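Uncharacterized protein (Staphylococcus aureus subsp. aureus Mu50, PDB 4QPV) is of unknown function but belongs to the DUF1672 family and has a fold described as a kinked-helix-beta-beta-beta repeat. Local coordinates at residues 49-54 with 79-84; 127-132 with 200-205; 227-230 with 236-239. All blocks are in the same frame, centred on the assembly; numbering follows the deposited sequence. Where two conformers were deposited one is given.

Interaction 1 of 3, residues 49-54 with 79-84; sequences DKIAKR and VEVFVH
Ile51 on helix 48-63 meets Val79 and Val81 on strand 78-87 in a buried, wholly apolar helix-on-sheet contact, where the helix lies across one face of a three-stranded antiparallel sheet. The short axes of 49-54 and 79-84 approach to 8.5 Å and cross at -59°, with Ala52 and Val81 bringing the backbones nearest. Ile51 does most of the work. It meets Val79 tip to tip: Ile51 CG2 lies 3.8 Å from Val79 CG2, while Ile51 CD1 rests between the two methyls of Val79, 3.9 Å from its CG2. With CG1 anti to the carbonyl carbon (chi1 -65°), CG2 falls anti to the backbone N, and CG2 and CD1 both bear on the strand. Val81 packs beside Ile51 and Ala52; it is modelled in two conformers, and its exact methyl distances are therefore doubtful. Val79 and Val81 alternate with Glu80, which points off the opposite face of the sheet and bonds to Ser75 and Ser95. Around the contact, Phe43 of helix 38-46 touches both Ile51 and Val79, Val72 and Ala69 of strand 67-75 continue the surface beneath the helix, and Phe98 of strand 90-98 flanks the two valines.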
ATOM      1  N   ASP A  49     -13.191  18.886  -2.241  1.00 27.73           N
ATOM      2  CA  ASP A  49     -12.902  19.250  -0.844  1.00 27.86           C
ATOM      3  C   ASP A  49     -13.830  18.557   0.170  1.00 29.40           C
ATOM      4  O   ASP A  49     -13.360  18.063   1.195  1.00 27.48           O
ATOM      5  CB  ASP A  49     -12.960  20.773  -0.645  1.00 31.45           C
ATOM      6  CG  ASP A  49     -11.875  21.535  -1.402  1.00 42.24           C
ATOM      7  OD1 ASP A  49     -10.910  20.889  -1.875  1.00 42.35           O
ATOM      8  OD2 ASP A  49     -12.007  22.763  -1.547  1.00 52.72           O
ATOM      9  N   LYS A  50     -15.125  18.527  -0.105  1.00 25.88           N
ATOM     10  CA  LYS A  50     -16.079  17.893   0.807  1.00 25.11           C
ATOM     11  C   LYS A  50     -15.806  16.398   0.886  1.00 26.62           C
ATOM     12  O   LYS A  50     -15.797  15.837   1.974  1.00 26.28           O
ATOM     13  CB  LYS A  50     -17.529  18.137   0.324  1.00 26.39           C
ATOM     14  CG  LYS A  50     -18.626  17.448   1.165  1.00 25.37           C
ATOM     15  CD  LYS A  50     -18.704  18.035   2.581  1.00 30.12           C
ATOM     16  CE  LYS A  50     -20.023  17.708   3.234  1.00 29.38           C
ATOM     17  NZ  LYS A  50     -20.268  18.574   4.418  1.00 35.49           N
ATOM     18  N   ILE A  51     -15.559  15.762  -0.270  1.00 24.24           N
ATOM     19  CA  ILE A  51     -15.342  14.308  -0.303  1.00 23.59           C
ATOM     20  C   ILE A  51     -14.043  13.978   0.450  1.00 27.13           C
ATOM     21  O   ILE A  51     -14.022  13.029   1.249  1.00 25.25           O
ATOM     22  CB  ILE A  51     -15.375  13.743  -1.755  1.00 26.57           C
ATOM     23  CG1 ILE A  51     -16.779  13.890  -2.393  1.00 27.00           C
ATOM     24  CG2 ILE A  51     -14.917  12.276  -1.783  1.00 25.04           C
ATOM     25  CD1 ILE A  51     -16.761  13.836  -3.996  1.00 29.28           C
ATOM     26  N   ALA A  52     -12.988  14.787   0.234  1.00 26.21           N
ATOM     27  CA  ALA A  52     -11.701  14.625   0.930  1.00 26.78           C
ATOM     28  C   ALA A  52     -11.898  14.724   2.450  1.00 29.84           C
ATOM     29  O   ALA A  52     -11.416  13.865   3.189  1.00 28.28           O
ATOM     30  CB  ALA A  52     -10.708  15.676   0.454  1.00 27.60           C
ATOM     31  N   LYS A  53     -12.675  15.734   2.903  1.00 26.08           N
ATOM     32  CA  LYS A  53     -12.974  15.954   4.320  1.00 25.64           C
ATOM     33  C   LYS A  53     -13.723  14.746   4.907  1.00 27.89           C
ATOM     34  O   LYS A  53     -13.376  14.294   6.006  1.00 26.86           O
ATOM     35  CB  LYS A  53     -13.812  17.257   4.494  1.00 27.92           C
ATOM     36  CG  LYS A  53     -14.227  17.534   5.937  1.00 40.39           C
ATOM     37  CD  LYS A  53     -14.799  18.937   6.150  1.00 46.12           C
ATOM     38  CE  LYS A  53     -16.199  19.127   5.623  1.00 44.41           C
ATOM     39  NZ  LYS A  53     -16.772  20.421   6.084  1.00 54.97           N
ATOM     40  N   ARG A  54     -14.746  14.237   4.180  1.00 24.04           N
ATOM     41  CA  ARG A  54     -15.530  13.067   4.636  1.00 24.43           C
ATOM     42  C   ARG A  54     -14.656  11.795   4.675  1.00 26.46           C
ATOM     43  O   ARG A  54     -14.794  10.988   5.600  1.00 26.79           O
ATOM     44  CB  ARG A  54     -16.790  12.849   3.774  1.00 26.01           C
ATOM     45  CG  ARG A  54     -17.830  13.992   3.903  1.00 26.19           C
ATOM     46  CD  ARG A  54     -18.556  13.934   5.242  1.00 30.23           C
ATOM     47  NE  ARG A  54     -19.789  13.151   5.156  1.00 26.87           N
ATOM     48  CZ  ARG A  54     -20.439  12.647   6.202  1.00 35.49           C
ATOM     49  NH1 ARG A  54     -19.942  12.769   7.427  1.00 29.35           N
ATOM     50  NH2 ARG A  54     -21.587  12.013   6.030  1.00 27.55           N
ATOM     51  N   VAL A  79     -18.124   7.768  -5.669  1.00 26.08           N
ATOM     52  CA  VAL A  79     -16.775   8.327  -5.637  1.00 24.41           C
ATOM     53  C   VAL A  79     -15.890   7.450  -4.756  1.00 27.85           C
ATOM     54  O   VAL A  79     -16.377   6.536  -4.075  1.00 26.13           O
ATOM     55  CB  VAL A  79     -16.764   9.808  -5.159  1.00 26.80           C
ATOM     56  CG1 VAL A  79     -17.574  10.701  -6.106  1.00 27.65           C
ATOM     57  CG2 VAL A  79     -17.275   9.935  -3.712  1.00 25.92           C
ATOM     58  N   GLU A  80     -14.603   7.735  -4.782  1.00 24.81           N
ATOM     59  CA  GLU A  80     -13.601   7.022  -3.990  1.00 24.75           C
ATOM     60  C   GLU A  80     -12.502   7.991  -3.576  1.00 26.60           C
ATOM     61  O   GLU A  80     -12.054   8.795  -4.395  1.00 25.69           O
ATOM     62  CB  GLU A  80     -13.033   5.850  -4.782  1.00 25.39           C
ATOM     63  CG  GLU A  80     -12.082   4.961  -3.986  1.00 27.52           C
ATOM     64  CD  GLU A  80     -11.735   3.693  -4.736  1.00 46.89           C
ATOM     65  OE1 GLU A  80     -12.227   3.511  -5.875  1.00 45.27           O
ATOM     66  OE2 GLU A  80     -10.977   2.871  -4.177  1.00 36.75           O
ATOM     67  N   VAL A  81     -12.088   7.919  -2.301  1.00 23.34           N
ATOM     68  CA  VAL A  81     -11.046   8.782  -1.732  0.50 22.60           C
ATOM     69  C   VAL A  81      -9.839   7.943  -1.376  1.00 25.98           C
ATOM     70  O   VAL A  81      -9.971   7.011  -0.581  1.00 26.05           O
ATOM     71  CB  VAL A  81     -11.504   9.576  -0.473  0.50 26.80           C
ATOM     72  CG1 VAL A  81     -10.492  10.659  -0.096  0.50 26.12           C
ATOM     73  CG2 VAL A  81     -12.886  10.164  -0.645  0.50 27.32           C
ATOM     74  N   PHE A  82      -8.678   8.296  -1.919  1.00 21.56           N
ATOM     75  CA  PHE A  82      -7.398   7.658  -1.614  1.00 20.32           C
ATOM     76  C   PHE A  82      -6.810   8.518  -0.508  1.00 24.44           C
ATOM     77  O   PHE A  82      -6.927   9.748  -0.584  1.00 22.66           O
ATOM     78  CB  PHE A  82      -6.509   7.628  -2.860  1.00 21.31           C
ATOM     79  CG  PHE A  82      -6.934   6.585  -3.861  1.00 22.08           C
ATOM     80  CD1 PHE A  82      -8.086   6.763  -4.636  1.00 24.13           C
ATOM     81  CD2 PHE A  82      -6.190   5.423  -4.036  1.00 23.02           C
ATOM     82  CE1 PHE A  82      -8.492   5.782  -5.543  1.00 25.43           C
ATOM     83  CE2 PHE A  82      -6.599   4.442  -4.947  1.00 24.52           C
ATOM     84  CZ  PHE A  82      -7.740   4.630  -5.694  1.00 24.16           C
ATOM     85  N   VAL A  83      -6.245   7.891   0.526  1.00 22.82           N
ATOM     86  CA  VAL A  83      -5.683   8.608   1.663  1.00 22.17           C
ATOM     87  C   VAL A  83      -4.268   8.097   1.977  1.00 26.61           C
ATOM     88  O   VAL A  83      -3.943   6.950   1.691  1.00 25.67           O
ATOM     89  CB  VAL A  83      -6.586   8.535   2.936  1.00 24.72           C
ATOM     90  CG1 VAL A  83      -7.990   9.111   2.689  1.00 23.88           C
ATOM     91  CG2 VAL A  83      -6.664   7.103   3.504  1.00 24.70           C
ATOM     92  N   HIS A  84      -3.453   8.959   2.581  1.00 24.65           N
ATOM     93  CA  HIS A  84      -2.142   8.602   3.093  1.00 23.72           C
ATOM     94  C   HIS A  84      -2.147   8.882   4.582  1.00 26.51           C
ATOM     95  O   HIS A  84      -2.623   9.932   5.033  1.00 25.27           O
ATOM     96  CB  HIS A  84      -0.985   9.345   2.386  1.00 24.52           C
ATOM     97  CG  HIS A  84       0.375   8.971   2.919  1.00 27.17           C
ATOM     98  ND1 HIS A  84       0.936   7.731   2.662  1.00 28.90           N
ATOM     99  CD2 HIS A  84       1.235   9.686   3.692  1.00 29.07           C
ATOM    100  CE1 HIS A  84       2.121   7.733   3.262  1.00 28.29           C
ATOM    101  NE2 HIS A  84       2.351   8.885   3.887  1.00 28.87           N
TER

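Interaction 2 of 3, residues 127-132 with 200-205; sequences SGFEYR and KSFRDG
Phe202 of helix 199-212 meets Arg132 of helix 116-133 over one face of its ring and Phe129 of the same helix at its rim, and these three side chains make up nearly the whole contact. In Arg132, CG is anti to the backbone N (chi1 -180°) and the chain stays extended to NE, so methylenes and guanidinium pass across the ring in one sweep. CD sits over the ring centre, 3.5 Å from the centroid of Phe202, as a CH-pi contact. Farther along, the guanidinium is stacked on the ring with planes only 12° apart; Arg132 CZ is 4.1 Å from the Phe202 centroid and off-centre, a cation-pi pair. With one face of the group against the ring, NE forms a salt bridge with Asp199 OD1 at the start of helix 199-212, while NH2 and NH1 bond to Glu197 O and Ile195 O of the chain before it. These bonds would fix the rotation of the guanidinium and partly balance its charge. Phe129 O stands at the edge of the Phe202 ring, 3.4 Å from Phe202 CE2. The Phe129 ring meets Phe202 at a slant, planes 33° apart, with Phe129 CD2 3.7 Å from Phe202 CE1. To one side of the Phe202 ring a water bridges the two helices, donating to Arg132 O at 2.7 Å and accepting from Arg203 NH1. The whole is a buried arginine-on-aromatic stack at a helix-helix interface, a cation-pi pair whose guanidinium is also tied to the start of the partner helix and the chain before it.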
ATOM      1  N   SER A 127      -1.340  -2.932   7.916  1.00 27.45           N
ATOM      2  CA  SER A 127      -0.048  -2.943   7.223  0.50 25.94           C
ATOM      3  C   SER A 127       0.810  -1.783   7.769  1.00 28.34           C
ATOM      4  O   SER A 127       2.024  -1.911   7.922  1.00 26.74           O
ATOM      5  CB  SER A 127      -0.252  -2.825   5.714  0.50 26.36           C
ATOM      6  OG  SER A 127       0.962  -2.569   5.027  0.50 25.48           O
ATOM      7  N   GLY A 128       0.139  -0.665   8.088  1.00 25.70           N
ATOM      8  CA  GLY A 128       0.777   0.527   8.643  1.00 25.22           C
ATOM      9  C   GLY A 128       1.305   0.268  10.054  1.00 29.65           C
ATOM     10  O   GLY A 128       2.341   0.802  10.449  1.00 27.29           O
ATOM     11  N   PHE A 129       0.601  -0.590  10.817  1.00 27.97           N
ATOM     12  CA  PHE A 129       1.023  -0.992  12.165  1.00 28.31           C
ATOM     13  C   PHE A 129       2.235  -1.922  12.066  1.00 31.96           C
ATOM     14  O   PHE A 129       3.173  -1.809  12.861  1.00 30.21           O
ATOM     15  CB  PHE A 129      -0.130  -1.696  12.902  1.00 29.75           C
ATOM     16  CG  PHE A 129      -1.207  -0.811  13.486  1.00 29.31           C
ATOM     17  CD1 PHE A 129      -2.031  -0.049  12.660  1.00 29.17           C
ATOM     18  CD2 PHE A 129      -1.444  -0.795  14.856  1.00 31.86           C
ATOM     19  CE1 PHE A 129      -3.054   0.747  13.204  1.00 29.54           C
ATOM     20  CE2 PHE A 129      -2.458   0.003  15.402  1.00 34.25           C
ATOM     21  CZ  PHE A 129      -3.268   0.753  14.570  1.00 31.43           C
ATOM     22  N   GLU A 130       2.225  -2.810  11.048  1.00 29.80           N
ATOM     23  CA  GLU A 130       3.326  -3.728  10.767  1.00 29.36           C
ATOM     24  C   GLU A 130       4.561  -2.942  10.359  1.00 31.94           C
ATOM     25  O   GLU A 130       5.662  -3.274  10.800  1.00 30.24           O
ATOM     26  CB  GLU A 130       2.956  -4.769   9.697  1.00 29.27           C
ATOM     27  CG  GLU A 130       1.958  -5.823  10.170  1.00 35.22           C
ATOM     28  CD  GLU A 130       2.359  -6.756  11.305  1.00 47.93           C
ATOM     29  OE1 GLU A 130       3.517  -6.690  11.780  1.00 36.26           O
ATOM     30  OE2 GLU A 130       1.513  -7.595  11.691  1.00 39.58           O
ATOM     31  N   TYR A 131       4.365  -1.845   9.588  1.00 28.87           N
ATOM     32  CA  TYR A 131       5.474  -0.971   9.218  1.00 27.89           C
ATOM     33  C   TYR A 131       6.119  -0.397  10.469  1.00 31.09           C
ATOM     34  O   TYR A 131       7.331  -0.521  10.628  1.00 30.54           O
ATOM     35  CB  TYR A 131       5.021   0.155   8.285  1.00 27.49           C
ATOM     36  CG  TYR A 131       6.104   1.201   8.098  1.00 27.34           C
ATOM     37  CD1 TYR A 131       7.258   0.917   7.363  1.00 28.14           C
ATOM     38  CD2 TYR A 131       6.021   2.441   8.733  1.00 28.17           C
ATOM     39  CE1 TYR A 131       8.273   1.866   7.213  1.00 27.46           C
ATOM     40  CE2 TYR A 131       7.027   3.396   8.586  1.00 28.53           C
ATOM     41  CZ  TYR A 131       8.145   3.106   7.819  1.00 29.59           C
ATOM     42  OH  TYR A 131       9.123   4.055   7.667  1.00 28.75           O
ATOM     43  N   ARG A 132       5.319   0.222  11.350  1.00 27.76           N
ATOM     44  CA  ARG A 132       5.840   0.792  12.594  1.00 29.16           C
ATOM     45  C   ARG A 132       6.574  -0.263  13.430  1.00 33.79           C
ATOM     46  O   ARG A 132       7.690  -0.001  13.881  1.00 33.45           O
ATOM     47  CB  ARG A 132       4.715   1.432  13.412  1.00 27.95           C
ATOM     48  CG  ARG A 132       5.228   2.035  14.709  1.00 31.83           C
ATOM     49  CD  ARG A 132       4.113   2.661  15.499  1.00 33.35           C
ATOM     50  NE  ARG A 132       4.632   3.175  16.761  1.00 35.44           N
ATOM     51  CZ  ARG A 132       3.883   3.701  17.725  1.00 50.82           C
ATOM     52  NH1 ARG A 132       2.566   3.799  17.576  1.00 40.74           N
ATOM     53  NH2 ARG A 132       4.442   4.123  18.851  1.00 49.55           N
ATOM     54  N   LYS A 200       8.526   0.841  22.267  1.00 50.17           N
ATOM     55  CA  LYS A 200       8.766  -0.427  22.964  1.00 51.19           C
ATOM     56  C   LYS A 200       7.433  -1.076  23.343  1.00 51.91           C
ATOM     57  O   LYS A 200       7.235  -2.255  23.029  1.00 52.01           O
ATOM     58  CB  LYS A 200       9.679  -0.240  24.191  1.00 56.67           C
ATOM     59  CG  LYS A 200      11.150  -0.244  23.801  1.00 68.50           C
ATOM     60  CD  LYS A 200      12.092  -0.331  24.997  1.00 79.09           C
ATOM     61  CE  LYS A 200      13.532  -0.403  24.545  1.00 87.87           C
ATOM     62  NZ  LYS A 200      14.476  -0.276  25.682  1.00101.85           N
ATOM     63  N   SER A 201       6.515  -0.290  23.962  1.00 46.45           N
ATOM     64  CA  SER A 201       5.180  -0.749  24.358  0.50 45.67           C
ATOM     65  C   SER A 201       4.362  -1.141  23.122  1.00 46.25           C
ATOM     66  O   SER A 201       3.592  -2.097  23.179  1.00 45.00           O
ATOM     67  CB  SER A 201       4.455   0.330  25.159  0.50 48.23           C
ATOM     68  OG  SER A 201       3.111  -0.027  25.440  0.50 50.56           O
ATOM     69  N   PHE A 202       4.537  -0.403  22.004  1.00 40.79           N
ATOM     70  CA  PHE A 202       3.825  -0.681  20.753  1.00 38.50           C
ATOM     71  C   PHE A 202       4.216  -2.046  20.214  1.00 42.04           C
ATOM     72  O   PHE A 202       3.343  -2.838  19.858  1.00 41.47           O
ATOM     73  CB  PHE A 202       4.094   0.402  19.692  1.00 38.61           C
ATOM     74  CG  PHE A 202       3.406   0.126  18.369  1.00 38.74           C
ATOM     75  CD1 PHE A 202       2.087   0.510  18.159  1.00 40.05           C
ATOM     76  CD2 PHE A 202       4.069  -0.554  17.349  1.00 38.90           C
ATOM     77  CE1 PHE A 202       1.449   0.242  16.944  1.00 39.07           C
ATOM     78  CE2 PHE A 202       3.425  -0.844  16.144  1.00 39.64           C
ATOM     79  CZ  PHE A 202       2.125  -0.422  15.937  1.00 37.43           C
ATOM     80  N   ARG A 203       5.528  -2.311  20.142  1.00 39.21           N
ATOM     81  CA  ARG A 203       6.071  -3.562  19.623  1.00 39.98           C
ATOM     82  C   ARG A 203       5.648  -4.743  20.502  1.00 45.31           C
ATOM     83  O   ARG A 203       5.262  -5.774  19.952  1.00 44.22           O
ATOM     84  CB  ARG A 203       7.598  -3.490  19.463  1.00 42.04           C
ATOM     85  CG  ARG A 203       8.031  -2.581  18.292  1.00 45.67           C
ATOM     86  CD  ARG A 203       9.526  -2.684  17.981  1.00 49.80           C
ATOM     87  NE  ARG A 203      10.354  -2.286  19.126  1.00 55.96           N
ATOM     88  CZ  ARG A 203      10.863  -1.070  19.309  1.00 70.40           C
ATOM     89  NH1 ARG A 203      10.659  -0.112  18.409  1.00 49.70           N
ATOM     90  NH2 ARG A 203      11.590  -0.805  20.386  1.00 63.31           N
ATOM     91  N   ASP A 204       5.642  -4.564  21.846  1.00 44.96           N
ATOM     92  CA  ASP A 204       5.178  -5.576  22.807  1.00 47.57           C
ATOM     93  C   ASP A 204       3.682  -5.869  22.577  1.00 49.85           C
ATOM     94  O   ASP A 204       3.274  -7.033  22.559  1.00 50.50           O
ATOM     95  CB  ASP A 204       5.408  -5.093  24.267  1.00 52.65           C
ATOM     96  CG  ASP A 204       6.824  -5.254  24.808  1.00 67.86           C
ATOM     97  OD1 ASP A 204       7.730  -5.611  24.021  1.00 69.04           O
ATOM     98  OD2 ASP A 204       7.027  -5.015  26.016  1.00 75.99           O
ATOM     99  N   GLY A 205       2.906  -4.811  22.371  1.00 44.10           N
ATOM    100  CA  GLY A 205       1.468  -4.883  22.108  1.00 43.75           C
ATOM    101  C   GLY A 205       1.131  -5.659  20.847  1.00 45.23           C
ATOM    102  O   GLY A 205       0.192  -6.464  20.847  1.00 44.84           O
TER
HETATM  103  O   HOH W   1       9.368   0.947  15.777  1.00 60.20           O

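Interaction 3 of 3, residues 227-230 with 236-239; sequences STKD and NTID
Lys229 NZ is held by two groups of the helix that follows it: it donates to Thr237 OG1 at 2.9 Å and forms a salt bridge with Glu240 OE1. The contact closes the turn from strand 220-227 into helix 234-249, at the start of a beta-alpha-beta crossover whose second strand, 259-265, runs parallel to the first. An ST turn shapes the loop at the strand end, with Ser227 OG accepting from Lys229 N at 3.1 Å (N-H...O angle 158°). Beyond this turn the lysine reaches over to the helix in a straight chain, every torsion from chi2 onward near 180°, and meets Thr237 tip to tip. Its CD and CE methylenes pass the same hydroxyl, CE lying 3.6 Å from Thr237 OG1. The Lys229 chain runs alongside Asn236, the two pointing opposite ways. Asn236 O comes close to the ammonium, but the angle is too poor for a hydrogen bond. The ammonium group therefore sits among several oxygens, which would be expected to stabilise its charge. Asn236 ND2 bonds back to Asn231 O, tying the amide to the loop, while the Thr237 side chain touches Ile264 and Ile282 of the sheet. The Thr237 hydroxyl that accepts from the lysine in turn donates to Asn236 OD1, 2.8 Å from Thr237 OG1, in the carbonyl plane and at a C=O...O angle of 156°.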
ATOM      1  N   SER A 227      12.105  -3.057 -14.807  1.00 24.38           N
ATOM      2  CA  SER A 227      13.383  -3.117 -15.503  1.00 23.90           C
ATOM      3  C   SER A 227      13.611  -1.857 -16.362  1.00 28.76           C
ATOM      4  O   SER A 227      12.656  -1.318 -16.923  1.00 28.35           O
ATOM      5  CB  SER A 227      13.434  -4.348 -16.399  1.00 25.55           C
ATOM      6  OG  SER A 227      14.660  -4.399 -17.103  1.00 27.82           O
ATOM      7  N   THR A 228      14.862  -1.414 -16.488  1.00 24.81           N
ATOM      8  CA  THR A 228      15.198  -0.291 -17.374  1.00 26.67           C
ATOM      9  C   THR A 228      15.672  -0.835 -18.734  1.00 30.82           C
ATOM     10  O   THR A 228      16.004  -0.046 -19.620  1.00 32.46           O
ATOM     11  CB  THR A 228      16.247   0.659 -16.754  1.00 30.01           C
ATOM     12  OG1 THR A 228      17.442  -0.069 -16.506  1.00 29.41           O
ATOM     13  CG2 THR A 228      15.758   1.339 -15.472  1.00 30.65           C
ATOM     14  N   LYS A 229      15.706  -2.170 -18.905  1.00 28.99           N
ATOM     15  CA  LYS A 229      16.088  -2.813 -20.180  1.00 29.69           C
ATOM     16  C   LYS A 229      15.033  -2.565 -21.243  1.00 36.96           C
ATOM     17  O   LYS A 229      13.852  -2.765 -20.975  1.00 36.10           O
ATOM     18  CB  LYS A 229      16.250  -4.340 -20.040  1.00 29.71           C
ATOM     19  CG  LYS A 229      17.315  -4.800 -19.060  1.00 28.82           C
ATOM     20  CD  LYS A 229      17.296  -6.317 -18.977  1.00 32.91           C
ATOM     21  CE  LYS A 229      18.384  -6.860 -18.086  1.00 29.59           C
ATOM     22  NZ  LYS A 229      18.416  -8.347 -18.128  1.00 30.45           N
ATOM     23  N   ASP A 230      15.455  -2.223 -22.468  1.00 37.82           N
ATOM     24  CA  ASP A 230      14.504  -2.056 -23.573  1.00 39.83           C
ATOM     25  C   ASP A 230      13.948  -3.427 -23.987  1.00 43.22           C
ATOM     26  O   ASP A 230      12.819  -3.516 -24.453  1.00 43.87           O
ATOM     27  CB  ASP A 230      15.179  -1.370 -24.782  1.00 44.08           C
ATOM     28  CG  ASP A 230      15.919  -0.075 -24.480  1.00 62.48           C
ATOM     29  OD1 ASP A 230      15.351   0.786 -23.762  1.00 63.97           O
ATOM     30  OD2 ASP A 230      17.055   0.089 -24.981  1.00 70.58           O
ATOM     31  N   ASN A 236      15.928 -13.443 -19.627  1.00 30.36           N
ATOM     32  CA  ASN A 236      17.202 -12.693 -19.599  1.00 29.43           C
ATOM     33  C   ASN A 236      17.420 -11.846 -18.304  1.00 29.69           C
ATOM     34  O   ASN A 236      18.458 -11.189 -18.174  1.00 29.30           O
ATOM     35  CB  ASN A 236      17.388 -11.832 -20.875  1.00 29.30           C
ATOM     36  CG  ASN A 236      16.516 -10.587 -20.993  1.00 34.91           C
ATOM     37  OD1 ASN A 236      15.978 -10.046 -20.016  1.00 34.36           O
ATOM     38  ND2 ASN A 236      16.365 -10.104 -22.211  1.00 30.02           N
ATOM     39  N   THR A 237      16.498 -11.899 -17.341  1.00 27.39           N
ATOM     40  CA  THR A 237      16.676 -11.120 -16.121  1.00 26.03           C
ATOM     41  C   THR A 237      16.632 -12.040 -14.876  1.00 29.00           C
ATOM     42  O   THR A 237      16.970 -11.576 -13.785  1.00 26.90           O
ATOM     43  CB  THR A 237      15.626  -9.964 -16.099  1.00 31.02           C
ATOM     44  OG1 THR A 237      15.750  -9.240 -17.329  1.00 27.43           O
ATOM     45  CG2 THR A 237      15.812  -8.978 -14.912  1.00 26.80           C
ATOM     46  N   ILE A 238      16.240 -13.332 -15.031  1.00 27.08           N
ATOM     47  CA  ILE A 238      16.158 -14.260 -13.889  1.00 27.87           C
ATOM     48  C   ILE A 238      17.508 -14.369 -13.135  1.00 30.76           C
ATOM     49  O   ILE A 238      17.510 -14.291 -11.905  1.00 28.44           O
ATOM     50  CB  ILE A 238      15.597 -15.665 -14.243  1.00 32.01           C
ATOM     51  CG1 ILE A 238      15.457 -16.593 -12.994  1.00 33.81           C
ATOM     52  CG2 ILE A 238      16.388 -16.361 -15.364  1.00 31.35           C
ATOM     53  CD1 ILE A 238      14.560 -16.107 -11.912  1.00 40.57           C
ATOM     54  N   ASP A 239      18.630 -14.540 -13.852  1.00 27.70           N
ATOM     55  CA  ASP A 239      19.935 -14.675 -13.189  1.00 26.81           C
ATOM     56  C   ASP A 239      20.279 -13.444 -12.368  1.00 29.92           C
ATOM     57  O   ASP A 239      20.708 -13.584 -11.225  1.00 27.91           O
ATOM     58  CB  ASP A 239      21.052 -14.972 -14.178  1.00 27.61           C
ATOM     59  CG  ASP A 239      20.970 -16.402 -14.625  1.00 29.61           C
ATOM     60  OD1 ASP A 239      21.559 -17.274 -13.934  1.00 29.32           O
ATOM     61  OD2 ASP A 239      20.312 -16.663 -15.653  1.00 33.44           O
TER

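Overall arrangement
Interactions 1 and 2 are buried, whereas interaction 3 is partly buried and lies farther out, its centre about 25 Å from the centre of the chain, against about 17 Å for the centres of the other two. Their chemistry follows suit: interaction 1 relies on aliphatic packing alone, interaction 2 buries a charge against an aromatic face, and interaction 3 is polar. No element is shared, yet strand 90-98 links the first two, pairing with strand 78-87 and touching Phe129 and Arg132 through Ile90; their nearest atoms are about 8 Å apart. Interaction 3 belongs to the mixed sheet, its centre about 38 Å from that of interaction 1, on the opposite side of the chain's centre.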